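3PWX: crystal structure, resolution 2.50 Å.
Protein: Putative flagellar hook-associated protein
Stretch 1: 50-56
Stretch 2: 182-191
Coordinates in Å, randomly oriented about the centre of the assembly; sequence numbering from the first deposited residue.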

# COMPACT_ATOMS: atom_id res chain seq x y z
N SER A 50 -16.85 14.79 20.68
CA SER A 50 -16.61 16.14 21.06
C SER A 50 -17.14 17.08 20.02
O SER A 50 -17.61 18.14 20.35
CB SER A 50 -15.15 16.40 21.28
OG SER A 50 -14.65 15.62 22.32
N LEU A 51 -17.12 16.71 18.75
CA LEU A 51 -17.60 17.69 17.78
C LEU A 51 -19.11 17.87 17.89
O LEU A 51 -19.64 18.96 17.72
CB LEU A 51 -17.22 17.31 16.36
CG LEU A 51 -15.76 17.57 16.09
CD1 LEU A 51 -15.36 16.86 14.73
CD2 LEU A 51 -15.47 19.05 16.04
N LYS A 52 -19.77 16.76 18.21
CA LYS A 52 -21.19 16.65 18.44
C LYS A 52 -21.63 17.55 19.64
O LYS A 52 -22.47 18.43 19.49
CB LYS A 52 -21.48 15.17 18.65
CG LYS A 52 -22.86 14.76 18.76
CD LYS A 52 -23.63 15.04 17.51
CE LYS A 52 -25.09 15.44 17.86
NZ LYS A 52 -25.65 14.74 19.07
N SER A 53 -21.02 17.37 20.80
CA SER A 53 -21.35 18.19 21.96
C SER A 53 -21.07 19.66 21.72
O SER A 53 -21.83 20.53 22.14
CB SER A 53 -20.60 17.72 23.20
OG SER A 53 -20.60 16.31 23.25
N MSE A 54 -19.97 19.95 21.02
CA MSE A 54 -19.67 21.33 20.75
C MSE A 54 -20.79 21.88 19.85
O MSE A 54 -21.28 22.96 20.10
CB MSE A 54 -18.31 21.41 20.14
CG MSE A 54 -17.86 22.72 19.63
SE MSE A 54 -15.97 22.48 19.07
CE MSE A 54 -15.23 22.09 20.83
N ARG A 55 -21.24 21.11 18.86
CA ARG A 55 -22.29 21.63 18.00
C ARG A 55 -23.66 21.88 18.73
O ARG A 55 -24.37 22.82 18.41
CB ARG A 55 -22.46 20.72 16.85
CG ARG A 55 -23.05 21.32 15.64
CD ARG A 55 -23.45 20.11 14.83
NE ARG A 55 -23.99 20.40 13.51
CZ ARG A 55 -25.25 20.16 13.14
NH1 ARG A 55 -26.15 19.65 14.00
NH2 ARG A 55 -25.60 20.43 11.87
N ASP A 56 -23.99 21.05 19.71
CA ASP A 56 -25.22 21.15 20.44
C ASP A 56 -25.27 22.41 21.31
O ASP A 56 -26.35 23.01 21.53
CB ASP A 56 -25.36 19.93 21.34
CG ASP A 56 -25.75 18.67 20.58
OD1 ASP A 56 -26.12 18.70 19.37
OD2 ASP A 56 -25.67 17.62 21.22
N ALA A 182 -17.98 25.05 10.21
CA ALA A 182 -16.66 24.50 10.45
C ALA A 182 -16.77 23.18 11.18
O ALA A 182 -16.01 22.19 10.85
CB ALA A 182 -15.80 25.46 11.21
N ILE A 183 -17.72 23.11 12.11
CA ILE A 183 -18.00 21.83 12.77
C ILE A 183 -18.55 20.81 11.79
O ILE A 183 -17.97 19.75 11.69
CB ILE A 183 -18.96 21.95 13.96
CG1 ILE A 183 -18.34 22.83 15.05
CG2 ILE A 183 -19.27 20.52 14.46
CD1 ILE A 183 -19.26 23.23 16.20
N ASP A 184 -19.62 21.13 11.06
CA ASP A 184 -20.08 20.19 9.99
C ASP A 184 -18.97 19.69 9.07
O ASP A 184 -18.96 18.50 8.76
CB ASP A 184 -21.27 20.72 9.18
CG ASP A 184 -22.49 20.91 10.04
OD1 ASP A 184 -22.46 20.42 11.19
OD2 ASP A 184 -23.46 21.55 9.59
N ASP A 185 -18.04 20.56 8.68
CA ASP A 185 -16.98 20.15 7.73
C ASP A 185 -15.98 19.21 8.37
O ASP A 185 -15.58 18.17 7.79
CB ASP A 185 -16.24 21.35 7.14
CG ASP A 185 -17.12 22.17 6.24
OD1 ASP A 185 -18.13 21.59 5.74
OD2 ASP A 185 -16.81 23.38 6.03
N THR A 186 -15.58 19.56 9.59
CA THR A 186 -14.63 18.72 10.28
C THR A 186 -15.28 17.35 10.50
O THR A 186 -14.68 16.29 10.23
CB THR A 186 -14.05 19.39 11.53
OG1 THR A 186 -13.51 20.64 11.13
CG2 THR A 186 -12.90 18.61 12.11
N MSE A 187 -16.51 17.36 10.91
CA MSE A 187 -17.20 16.11 11.17
C MSE A 187 -17.23 15.21 9.94
O MSE A 187 -16.92 14.01 10.04
CB MSE A 187 -18.62 16.39 11.67
CG MSE A 187 -19.40 15.12 11.88
SE MSE A 187 -18.92 14.21 13.55
CE MSE A 187 -20.01 15.42 14.75
N ALA A 188 -17.56 15.77 8.78
CA ALA A 188 -17.46 15.03 7.51
C ALA A 188 -16.04 14.41 7.28
O ALA A 188 -15.87 13.25 6.82
CB ALA A 188 -17.84 15.94 6.36
N ASN A 189 -15.03 15.19 7.62
CA ASN A 189 -13.67 14.69 7.42
C ASN A 189 -13.38 13.55 8.42
O ASN A 189 -12.81 12.52 8.07
CB ASN A 189 -12.66 15.83 7.59
CG ASN A 189 -12.62 16.78 6.40
OD1 ASN A 189 -13.22 16.55 5.39
ND2 ASN A 189 -11.87 17.86 6.53
N VAL A 190 -13.74 13.76 9.68
CA VAL A 190 -13.50 12.76 10.73
C VAL A 190 -14.20 11.47 10.39
O VAL A 190 -13.61 10.40 10.48
CB VAL A 190 -13.90 13.27 12.16
CG1 VAL A 190 -14.04 12.10 13.14
CG2 VAL A 190 -12.87 14.19 12.66
N LEU A 191 -15.43 11.59 9.90
CA LEU A 191 -16.24 10.43 9.57
C LEU A 191 -15.75 9.77 8.31
O LEU A 191 -15.81 8.56 8.18
CB LEU A 191 -17.74 10.82 9.42
CG LEU A 191 -18.58 11.14 10.70
CD1 LEU A 191 -20.05 11.38 10.36
CD2 LEU A 191 -18.47 10.02 11.78

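Two helices that lie far apart in sequence often pack by a simple rule: a side chain from one fills a hollow among several side chains of the other, and charged residues close the margin. The contact between residues 50-56 and 182-191 of this putative flagellar hook-associated protein is a compact example.

At the centre stands Leu51, a knob whose hole is formed by Ile183, Thr186, Met187 and Val190. These four residues follow the 3-4 spacing that places side chains along one face of a helix, and in all four the CA-to-CB bond points toward the partner. Leu51, with chi1 in m and chi2 in t, reaches into the hollow so that its CD1 lies 4.0 Å from CG2 of Thr186 and 4.2 Å from CG2 of Val190. Nearer its backbone, CB of Leu51 meets the terminal methyl CE of Met187 at 3.7 Å. Thr186, though polar, thus presents a methyl group to the leucine.

The backbones come nearest at Leu51 and Ile183, whose CA atoms are 6.5 Å apart. Both stretches are helical throughout, and they run nearly antiparallel, with an angle of 164° between their N-to-C directions and a closest axial approach of 10.1 Å. Together they bury 421 Å² against each other. At the closest pair the carbonyl O of Leu51 is 3.6 Å from CG2 of Ile183, a van der Waals contact; that same oxygen accepts the helical hydrogen bond from N of Arg55, at 2.9 Å. The methyl thus packs against backbone as well as against side chain: CG2 of Ile183 also lies 4.3 Å from CB of Leu51.

Ile183 extends the apolar surface along the first helix. CD1 of Ile183 lies 3.7 Å from CG of Met54, a selenomethionine whose CA-to-CB bond points toward the second helix although the end of the side chain leads away. The same CD1 of Ile183 is 3.9 Å from CA of Arg55, while CG2 of Ile183 lies 4.0 Å from CB of Arg55. The long arginine therefore begins in apolar contact before it reaches its charged partner.

Met187, also a selenomethionine, folds back through chi2 and chi3 both in p. CE of Met187, besides touching Leu51, lies 3.7 Å from N of Lys52 and 4.2 Å from CB of that residue. The CA-to-CB bond of Lys52 points away overall, and NZ of Lys52 forms a salt bridge with OD2 of Asp56 within its own helix, at 3.6 Å.

The polar edge is a salt bridge between Arg55 and Asp184. The CA-to-CB bond of Asp184 points sideways, but the end of its side chain comes nearer to the first helix and meets the edge of the guanidinium, near its plane. NE of Arg55 donates a hydrogen bond to OD1 of Asp184 at 2.8 Å. Two weak bonds from NH2 of Arg55 supplement it, one to OD2 of Asp184 at 3.3 Å and one to OD1 at 3.2 Å.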